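PDB 7CTQ: peptidyl tryptophan dihydroxylase from Pseudomonas putida, which is an FAD-dependent monooxygenase that dihydroxylates a peptidyl tryptophan, a step essential for making the cysteine tryptophylquinone cofactor of quinohemoprotein amine dehydrogenase. Local coordinates for residues R7-A13 against Y29-S35; L349-A353 against T379-P383. All coordinates share one frame. Residue numbers count along the deposited sequence, not the author numbering.

Contact 1. Residues R7-A13 against Y29-S35; sequences RIVVLGA and YAVTVVS. With FAD (flavin-adenine dinucleotide), chain C.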
ATOM      1  N   ARG A   7      19.435  16.329  -8.517  1.00 50.53           N
ATOM      2  CA  ARG A   7      19.909  15.073  -7.944  1.00 55.50           C
ATOM      3  C   ARG A   7      18.776  14.438  -7.146  1.00 52.97           C
ATOM      4  O   ARG A   7      18.450  14.903  -6.049  1.00 57.40           O
ATOM      5  CB  ARG A   7      21.122  15.326  -7.050  1.00 61.25           C
ATOM      6  CG  ARG A   7      22.460  15.182  -7.749  1.00 69.92           C
ATOM      7  CD  ARG A   7      23.562  14.774  -6.775  1.00 78.24           C
ATOM      8  NE  ARG A   7      23.266  13.529  -6.065  1.00 85.07           N
ATOM      9  CZ  ARG A   7      23.918  12.384  -6.252  1.00 85.37           C
ATOM     10  NH1 ARG A   7      24.906  12.319  -7.138  1.00 82.35           N
ATOM     11  NH2 ARG A   7      23.583  11.300  -5.558  1.00 76.27           N
ATOM     12  N   ILE A   8      18.177  13.377  -7.680  1.00 51.11           N
ATOM     13  CA  ILE A   8      17.081  12.685  -7.004  1.00 48.72           C
ATOM     14  C   ILE A   8      17.618  11.405  -6.386  1.00 47.05           C
ATOM     15  O   ILE A   8      18.119  10.525  -7.098  1.00 51.50           O
ATOM     16  CB  ILE A   8      15.920  12.366  -7.959  1.00 45.19           C
ATOM     17  CG1 ILE A   8      15.350  13.646  -8.583  1.00 49.43           C
ATOM     18  CG2 ILE A   8      14.848  11.595  -7.203  1.00 44.97           C
ATOM     19  CD1 ILE A   8      14.480  13.400  -9.796  1.00 44.95           C
ATOM     20  N   VAL A   9      17.486  11.276  -5.068  1.00 46.69           N
ATOM     21  CA  VAL A   9      17.897  10.069  -4.362  1.00 37.99           C
ATOM     22  C   VAL A   9      16.678   9.463  -3.685  1.00 51.21           C
ATOM     23  O   VAL A   9      15.948  10.160  -2.965  1.00 49.59           O
ATOM     24  CB  VAL A   9      19.003  10.350  -3.330  1.00 53.50           C
ATOM     25  CG1 VAL A   9      19.416   9.051  -2.663  1.00 40.88           C
ATOM     26  CG2 VAL A   9      20.198  11.054  -3.990  1.00 37.34           C
ATOM     27  N   VAL A  10      16.471   8.166  -3.910  1.00 44.52           N
ATOM     28  CA  VAL A  10      15.413   7.378  -3.287  1.00 42.19           C
ATOM     29  C   VAL A  10      16.037   6.510  -2.198  1.00 48.62           C
ATOM     30  O   VAL A  10      17.001   5.778  -2.458  1.00 52.36           O
ATOM     31  CB  VAL A  10      14.691   6.498  -4.325  1.00 40.17           C
ATOM     32  CG1 VAL A  10      13.677   5.567  -3.640  1.00 38.61           C
ATOM     33  CG2 VAL A  10      14.024   7.356  -5.416  1.00 48.81           C
ATOM     34  N   LEU A  11      15.476   6.567  -0.989  1.00 45.38           N
ATOM     35  CA  LEU A  11      15.912   5.728   0.126  1.00 43.49           C
ATOM     36  C   LEU A  11      14.989   4.529   0.250  1.00 45.90           C
ATOM     37  O   LEU A  11      13.801   4.686   0.559  1.00 43.92           O
ATOM     38  CB  LEU A  11      15.925   6.503   1.442  1.00 41.57           C
ATOM     39  CG  LEU A  11      16.455   7.928   1.388  1.00 51.73           C
ATOM     40  CD1 LEU A  11      16.414   8.570   2.768  1.00 52.54           C
ATOM     41  CD2 LEU A  11      17.870   7.941   0.821  1.00 48.81           C
ATOM     42  N   GLY A  12      15.535   3.336   0.030  1.00 45.82           N
ATOM     43  CA  GLY A  12      14.766   2.110   0.152  1.00 52.45           C
ATOM     44  C   GLY A  12      14.359   1.534  -1.189  1.00 56.38           C
ATOM     45  O   GLY A  12      13.863   2.256  -2.067  1.00 45.73           O
ATOM     46  N   ALA A  13      14.560   0.227  -1.361  1.00 54.80           N
ATOM     47  CA  ALA A  13      14.318  -0.406  -2.648  1.00 50.02           C
ATOM     48  C   ALA A  13      13.302  -1.529  -2.520  1.00 54.32           C
ATOM     49  O   ALA A  13      13.494  -2.616  -3.075  1.00 55.03           O
ATOM     50  CB  ALA A  13      15.624  -0.938  -3.246  1.00 58.82           C
ATOM     51  N   TYR A  29      14.231  11.422 -15.776  1.00 47.76           N
ATOM     52  CA  TYR A  29      15.053  11.848 -14.654  1.00 50.05           C
ATOM     53  C   TYR A  29      16.158  10.842 -14.382  1.00 47.45           C
ATOM     54  O   TYR A  29      15.933   9.632 -14.434  1.00 46.57           O
ATOM     55  CB  TYR A  29      14.208  12.019 -13.392  1.00 49.77           C
ATOM     56  CG  TYR A  29      13.390  13.275 -13.392  1.00 42.36           C
ATOM     57  CD1 TYR A  29      13.973  14.506 -13.124  1.00 44.27           C
ATOM     58  CD2 TYR A  29      12.036  13.236 -13.675  1.00 43.53           C
ATOM     59  CE1 TYR A  29      13.225  15.664 -13.124  1.00 44.51           C
ATOM     60  CE2 TYR A  29      11.280  14.386 -13.686  1.00 41.95           C
ATOM     61  CZ  TYR A  29      11.874  15.595 -13.402  1.00 46.94           C
ATOM     62  OH  TYR A  29      11.107  16.733 -13.413  1.00 38.79           O
ATOM     63  N   ALA A  30      17.347  11.357 -14.079  1.00 58.17           N
ATOM     64  CA  ALA A  30      18.397  10.540 -13.486  1.00 64.36           C
ATOM     65  C   ALA A  30      18.039  10.256 -12.032  1.00 54.54           C
ATOM     66  O   ALA A  30      17.612  11.160 -11.307  1.00 56.19           O
ATOM     67  CB  ALA A  30      19.746  11.256 -13.580  1.00 50.64           C
ATOM     68  N   VAL A  31      18.190   9.001 -11.609  1.00 48.71           N
ATOM     69  CA  VAL A  31      17.712   8.556 -10.303  1.00 48.53           C
ATOM     70  C   VAL A  31      18.738   7.629  -9.670  1.00 51.62           C
ATOM     71  O   VAL A  31      19.266   6.733 -10.335  1.00 55.03           O
ATOM     72  CB  VAL A  31      16.357   7.826 -10.414  1.00 49.37           C
ATOM     73  CG1 VAL A  31      15.871   7.382  -9.041  1.00 46.94           C
ATOM     74  CG2 VAL A  31      15.319   8.698 -11.121  1.00 44.47           C
ATOM     75  N   THR A  32      18.989   7.825  -8.375  1.00 54.34           N
ATOM     76  CA  THR A  32      19.822   6.938  -7.571  1.00 50.17           C
ATOM     77  C   THR A  32      19.003   6.400  -6.405  1.00 47.28           C
ATOM     78  O   THR A  32      18.302   7.162  -5.732  1.00 50.76           O
ATOM     79  CB  THR A  32      21.065   7.673  -7.043  1.00 56.07           C
ATOM     80  OG1 THR A  32      21.891   8.081  -8.141  1.00 60.73           O
ATOM     81  CG2 THR A  32      21.868   6.780  -6.101  1.00 49.56           C
ATOM     82  N   VAL A  33      19.093   5.099  -6.160  1.00 48.31           N
ATOM     83  CA  VAL A  33      18.398   4.457  -5.050  1.00 51.32           C
ATOM     84  C   VAL A  33      19.432   3.941  -4.062  1.00 58.90           C
ATOM     85  O   VAL A  33      20.436   3.340  -4.458  1.00 63.23           O
ATOM     86  CB  VAL A  33      17.483   3.313  -5.536  1.00 55.37           C
ATOM     87  CG1 VAL A  33      16.918   2.534  -4.362  1.00 53.96           C
ATOM     88  CG2 VAL A  33      16.353   3.864  -6.395  1.00 51.72           C
ATOM     89  N   VAL A  34      19.189   4.185  -2.776  1.00 65.01           N
ATOM     90  CA  VAL A  34      19.997   3.652  -1.685  1.00 57.59           C
ATOM     91  C   VAL A  34      19.120   2.713  -0.875  1.00 61.93           C
ATOM     92  O   VAL A  34      17.982   3.065  -0.543  1.00 59.37           O
ATOM     93  CB  VAL A  34      20.553   4.768  -0.783  1.00 52.88           C
ATOM     94  CG1 VAL A  34      21.480   4.184   0.276  1.00 57.79           C
ATOM     95  CG2 VAL A  34      21.257   5.819  -1.614  1.00 60.64           C
ATOM     96  N   SER A  35      19.644   1.535  -0.544  1.00 54.58           N
ATOM     97  CA  SER A  35      18.863   0.586   0.239  1.00 62.50           C
ATOM     98  C   SER A  35      19.777  -0.506   0.769  1.00 69.09           C
ATOM     99  O   SER A  35      20.880  -0.723   0.257  1.00 70.87           O
ATOM    100  CB  SER A  35      17.728  -0.031  -0.581  1.00 62.99           C
ATOM    101  OG  SER A  35      17.182  -1.168   0.065  1.00 65.78           O
TER
HETATM  102  PA  FAD C 501       9.428  -2.230   2.001  1.00 44.94           P
HETATM  103  O1A FAD C 501       8.982  -3.327   1.116  1.00 40.84           O
HETATM  104  O2A FAD C 501       9.448  -2.613   3.474  1.00 47.92           O
HETATM  105  O5B FAD C 501      10.785  -1.671   1.465  1.00 46.60           O
HETATM  106  C5B FAD C 501      11.662  -0.893   2.303  1.00 44.08           C
HETATM  107  C4B FAD C 501      13.065  -1.173   1.831  1.00 59.27           C
HETATM  108  O4B FAD C 501      13.973  -0.249   2.474  1.00 61.30           O
HETATM  109  C3B FAD C 501      13.598  -2.580   2.123  1.00 65.72           C
HETATM  110  O3B FAD C 501      14.380  -3.046   1.026  1.00 68.73           O
HETATM  111  C2B FAD C 501      14.423  -2.377   3.400  1.00 66.47           C
HETATM  112  O2B FAD C 501      15.510  -3.294   3.522  1.00 74.80           O
HETATM  113  C1B FAD C 501      14.972  -0.971   3.163  1.00 69.39           C
HETATM  114  N9A FAD C 501      15.376  -0.213   4.339  1.00 64.79           N
HETATM  115  C8A FAD C 501      14.792  -0.160   5.573  1.00 68.96           C
HETATM  116  N7A FAD C 501      15.392   0.632   6.428  1.00 69.28           N
HETATM  117  C5A FAD C 501      16.472   1.109   5.708  1.00 65.78           C
HETATM  118  C6A FAD C 501      17.528   1.983   6.041  1.00 62.70           C
HETATM  119  N6A FAD C 501      17.671   2.555   7.235  1.00 66.60           N
HETATM  120  N1A FAD C 501      18.451   2.265   5.083  1.00 58.01           N
HETATM  121  C2A FAD C 501      18.317   1.696   3.882  1.00 60.19           C
HETATM  122  N3A FAD C 501      17.364   0.857   3.462  1.00 64.30           N
HETATM  123  C4A FAD C 501      16.468   0.603   4.420  1.00 69.36           C
HETATM  124  N1  FAD C 501       1.885  -7.534   1.537  1.00 49.19           N
HETATM  125  C2  FAD C 501       1.422  -8.449   0.634  1.00 44.70           C
HETATM  126  O2  FAD C 501       1.251  -8.160  -0.552  1.00 45.91           O
HETATM  127  N3  FAD C 501       1.145  -9.737   1.043  1.00 48.47           N
HETATM  128  C4  FAD C 501       1.292 -10.231   2.322  1.00 55.73           C
HETATM  129  O4  FAD C 501       1.023 -11.406   2.566  1.00 52.80           O
HETATM  130  C4X FAD C 501       1.781  -9.256   3.278  1.00 49.98           C
HETATM  131  N5  FAD C 501       1.943  -9.639   4.517  1.00 50.47           N
HETATM  132  C5X FAD C 501       2.409  -8.707   5.430  1.00 49.53           C
HETATM  133  C6  FAD C 501       2.580  -9.096   6.760  1.00 48.79           C
HETATM  134  C7  FAD C 501       3.030  -8.194   7.718  1.00 52.47           C
HETATM  135  C7M FAD C 501       3.207  -8.649   9.143  1.00 43.83           C
HETATM  136  C8  FAD C 501       3.314  -6.870   7.344  1.00 50.23           C
HETATM  137  C8M FAD C 501       3.812  -5.871   8.354  1.00 44.60           C
HETATM  138  C9  FAD C 501       3.149  -6.480   6.019  1.00 46.80           C
HETATM  139  C9A FAD C 501       2.695  -7.383   5.065  1.00 51.06           C
HETATM  140  N10 FAD C 501       2.524  -7.017   3.714  1.00 48.02           N
HETATM  141  C10 FAD C 501       2.050  -7.928   2.792  1.00 47.96           C
HETATM  142  C1' FAD C 501       2.763  -5.637   3.288  1.00 42.11           C
HETATM  143  C2' FAD C 501       4.050  -5.438   2.503  1.00 47.80           C
HETATM  144  O2' FAD C 501       5.169  -6.007   3.183  1.00 44.68           O
HETATM  145  C3' FAD C 501       4.266  -3.937   2.320  1.00 44.22           C
HETATM  146  O3' FAD C 501       3.034  -3.375   1.882  1.00 43.02           O
HETATM  147  C4' FAD C 501       5.349  -3.538   1.324  1.00 47.88           C
HETATM  148  O4' FAD C 501       6.510  -4.363   1.459  1.00 50.93           O
HETATM  149  C5' FAD C 501       5.719  -2.083   1.487  1.00 38.49           C
HETATM  150  O5' FAD C 501       6.587  -1.708   0.408  1.00 36.90           O
HETATM  151  P   FAD C 501       7.631  -0.564   0.579  1.00 41.06           P
HETATM  152  O1P FAD C 501       6.844   0.710   0.924  1.00 39.11           O
HETATM  153  O2P FAD C 501       8.535  -0.494  -0.603  1.00 41.78           O
HETATM  154  O3P FAD C 501       8.437  -0.996   1.876  1.00 42.53           O
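Start at R7, just ahead of strand 8-11: its N hydrogen-bonds to the D136 carboxylate, and the backbone of V9 and L11 pairs with strand 137-140 on the other edge. I8 CD1 lies 3.5 Å from Y29 CD1, and I8 O accepts from T32 N at 3.1 Å. V9 lies on the sheet face of L11, T32 and V34, its CG1 3.9 Å from V34 CG2, with I125 against V9 and L11 and L127 against V34. V10 ties the parallel ladder twice, V10 N to T32 O at 2.8 Å and V10 O to V34 N at 2.7 Å. On the opposite face V10 CB packs 3.7 Å from V33 CG2, while helix 15-27 covers I8, V31 and V33. This beta-alpha-beta unit, with helix 15-27 as crossover, opens a Rossmann-type FAD fold. L11 places CD2 4.5 Å from V34 CB. G12 N donates to V34 O at 2.5 Å. At its phi/psi of 103/133 a CB would jam against L11 O and lie 3.0 Å from FAD O4B, itself 3.4 Å from G12 CA, consistent with the first glycine of a GxGxxG turn. A13 CB lies 3.5 Å from S35 CB, and S35 OG 3.5 Å from FAD O3B.

Contact 2. Residues L349-A353 against T379-P383; sequences LHVAA and TADQP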
ATOM      1  N   LEU A 349     -18.138   0.917   1.174  1.00 37.15           N
ATOM      2  CA  LEU A 349     -17.069   1.203   0.211  1.00 44.22           C
ATOM      3  C   LEU A 349     -17.541   2.099  -0.931  1.00 49.77           C
ATOM      4  O   LEU A 349     -16.763   2.921  -1.436  1.00 45.51           O
ATOM      5  CB  LEU A 349     -16.489  -0.095  -0.355  1.00 46.69           C
ATOM      6  CG  LEU A 349     -15.197  -0.643   0.261  1.00 50.32           C
ATOM      7  CD1 LEU A 349     -14.070   0.394   0.247  1.00 45.42           C
ATOM      8  CD2 LEU A 349     -15.444  -1.135   1.672  1.00 53.87           C
ATOM      9  N   HIS A 350     -18.790   1.953  -1.371  1.00 44.81           N
ATOM     10  CA  HIS A 350     -19.387   2.881  -2.329  1.00 58.22           C
ATOM     11  C   HIS A 350     -20.439   3.706  -1.596  1.00 46.43           C
ATOM     12  O   HIS A 350     -21.480   3.178  -1.196  1.00 48.98           O
ATOM     13  CB  HIS A 350     -19.990   2.140  -3.523  1.00 64.30           C
ATOM     14  CG  HIS A 350     -20.252   3.023  -4.707  1.00 69.32           C
ATOM     15  ND1 HIS A 350     -20.533   2.526  -5.962  1.00 73.95           N
ATOM     16  CD2 HIS A 350     -20.277   4.374  -4.824  1.00 71.40           C
ATOM     17  CE1 HIS A 350     -20.719   3.532  -6.802  1.00 83.58           C
ATOM     18  NE2 HIS A 350     -20.569   4.664  -6.136  1.00 79.95           N
ATOM     19  N   VAL A 351     -20.164   4.996  -1.413  1.00 39.64           N
ATOM     20  CA  VAL A 351     -21.061   5.850  -0.647  1.00 43.83           C
ATOM     21  C   VAL A 351     -22.303   6.179  -1.474  1.00 46.71           C
ATOM     22  O   VAL A 351     -22.279   6.173  -2.714  1.00 41.22           O
ATOM     23  CB  VAL A 351     -20.329   7.132  -0.208  1.00 47.67           C
ATOM     24  CG1 VAL A 351     -20.139   8.018  -1.376  1.00 42.47           C
ATOM     25  CG2 VAL A 351     -21.101   7.888   0.856  1.00 45.59           C
ATOM     26  N   ALA A 352     -23.397   6.481  -0.778  1.00 31.83           N
ATOM     27  CA  ALA A 352     -24.641   6.864  -1.434  1.00 30.79           C
ATOM     28  C   ALA A 352     -24.539   8.262  -2.039  1.00 29.20           C
ATOM     29  O   ALA A 352     -23.897   9.151  -1.476  1.00 37.72           O
ATOM     30  CB  ALA A 352     -25.791   6.810  -0.426  1.00 39.57           C
ATOM     31  N   ALA A 353     -25.196   8.459  -3.183  1.00 28.75           N
ATOM     32  CA  ALA A 353     -25.241   9.767  -3.826  1.00 33.76           C
ATOM     33  C   ALA A 353     -26.029  10.773  -2.989  1.00 39.63           C
ATOM     34  O   ALA A 353     -26.937  10.420  -2.230  1.00 34.12           O
ATOM     35  CB  ALA A 353     -25.865   9.664  -5.224  1.00 31.27           C
ATOM     36  N   THR A 379     -18.248  15.398  -5.144  1.00 32.71           N
ATOM     37  CA  THR A 379     -19.435  14.610  -4.852  1.00 31.18           C
ATOM     38  C   THR A 379     -19.188  13.728  -3.633  1.00 38.99           C
ATOM     39  O   THR A 379     -18.053  13.560  -3.169  1.00 31.56           O
ATOM     40  CB  THR A 379     -19.826  13.718  -6.040  1.00 35.42           C
ATOM     41  OG1 THR A 379     -18.924  12.607  -6.108  1.00 35.59           O
ATOM     42  CG2 THR A 379     -19.816  14.488  -7.364  1.00 32.99           C
ATOM     43  N   ALA A 380     -20.277  13.128  -3.141  1.00 33.84           N
ATOM     44  CA  ALA A 380     -20.171  12.182  -2.037  1.00 38.33           C
ATOM     45  C   ALA A 380     -19.202  11.048  -2.368  1.00 32.84           C
ATOM     46  O   ALA A 380     -18.373  10.667  -1.535  1.00 38.96           O
ATOM     47  CB  ALA A 380     -21.562  11.628  -1.699  1.00 40.60           C
ATOM     48  N   ASP A 381     -19.281  10.505  -3.589  1.00 33.99           N
ATOM     49  CA  ASP A 381     -18.452   9.369  -3.966  1.00 39.87           C
ATOM     50  C   ASP A 381     -17.043   9.780  -4.364  1.00 43.70           C
ATOM     51  O   ASP A 381     -16.134   8.945  -4.305  1.00 34.04           O
ATOM     52  CB  ASP A 381     -19.101   8.589  -5.114  1.00 47.24           C
ATOM     53  CG  ASP A 381     -18.293   7.369  -5.529  1.00 65.31           C
ATOM     54  OD1 ASP A 381     -17.941   6.557  -4.639  1.00 59.52           O
ATOM     55  OD2 ASP A 381     -18.000   7.232  -6.742  1.00 66.27           O
ATOM     56  N   GLN A 382     -16.842  11.038  -4.756  1.00 35.48           N
ATOM     57  CA  GLN A 382     -15.526  11.554  -5.139  1.00 33.57           C
ATOM     58  C   GLN A 382     -15.213  12.799  -4.314  1.00 30.36           C
ATOM     59  O   GLN A 382     -15.381  13.929  -4.789  1.00 35.43           O
ATOM     60  CB  GLN A 382     -15.482  11.855  -6.638  1.00 39.09           C
ATOM     61  CG  GLN A 382     -16.262  10.864  -7.497  1.00 41.62           C
ATOM     62  CD  GLN A 382     -15.373   9.773  -8.063  1.00 49.48           C
ATOM     63  OE1 GLN A 382     -14.150   9.852  -7.976  1.00 54.69           O
ATOM     64  NE2 GLN A 382     -15.986   8.736  -8.632  1.00 61.27           N
ATOM     65  N   PRO A 383     -14.770  12.628  -3.065  1.00 31.16           N
ATOM     66  CA  PRO A 383     -14.408  13.799  -2.245  1.00 34.40           C
ATOM     67  C   PRO A 383     -13.303  14.654  -2.866  1.00 28.74           C
ATOM     68  O   PRO A 383     -13.165  15.823  -2.497  1.00 33.56           O
ATOM     69  CB  PRO A 383     -13.928  13.180  -0.920  1.00 35.42           C
ATOM     70  CG  PRO A 383     -14.173  11.717  -1.021  1.00 39.78           C
ATOM     71  CD  PRO A 383     -14.342  11.360  -2.452  1.00 38.14           C
TER
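Neither backbone here is helix or strand. Residues 350-353 run extended, with psi between 111° and 155°, while T379-Q382 forms a type I-like beta turn: A380 and D381 have helix-like angles (-56/-44 and -81/-22), and T379 N donates to Q382 O at 3.2 Å, with a weak return bond from Q382 N to T379 O, also 3.2 Å. The two segments come nearest, CA to CA, at V351 and D381, 5.5 Å apart, and they meet through side chains and carbonyl oxygens without a backbone ladder. The turn carries an ST motif: T379 OG1 accepts from Q382 N at 2.9 Å across it, and A380 and D381 at its bend face the other loop. Topologically, the contact brings the loop between helix 335-341 and strand 359-367 against the loop leaving strand 370-378; strands 359-367 and 370-378 make up most of the sequence between the two loops. V351 is the main apolar piece: its CG1 sits 3.9 Å from A380 CB, 3.4 Å from D381 CA and 3.2 Å from A380 O, so the methyl rests on the bend itself. A380 CB in turn lies 3.4 Å from A352 O. The H350 side chain leaves sideways, but its end comes nearer, with H350 CD2 3.2 Å from D381 OD1, a carbon-to-oxygen approach. L349 points its CA-to-CB bond away, and its side chain touches R319, R322 and D323 of helix 299-327; P383 touches Q312 of that same helix while P383 O accepts from R363.

Contact 1 is a buried piece of the FAD-binding sheet; contact 2 is a small touch between loops at the surface. They lie on opposite sides of the chain's centre, centres 37 Å apart and nearest atoms about 26 Å apart, and share no strand or helix. The buried area follows suit, 536 Å² against 209 Å². In contact 1 the two segments are joined by four near-linear backbone hydrogen bonds with apolar side chains on both faces, and its end reaches the cofactor. In contact 2 the hydrogen bonds stay within one turn, and the loops meet through the apolar V351-A380 touch and carbon-to-oxygen approaches to backbone carbonyls and the D381 carboxylate.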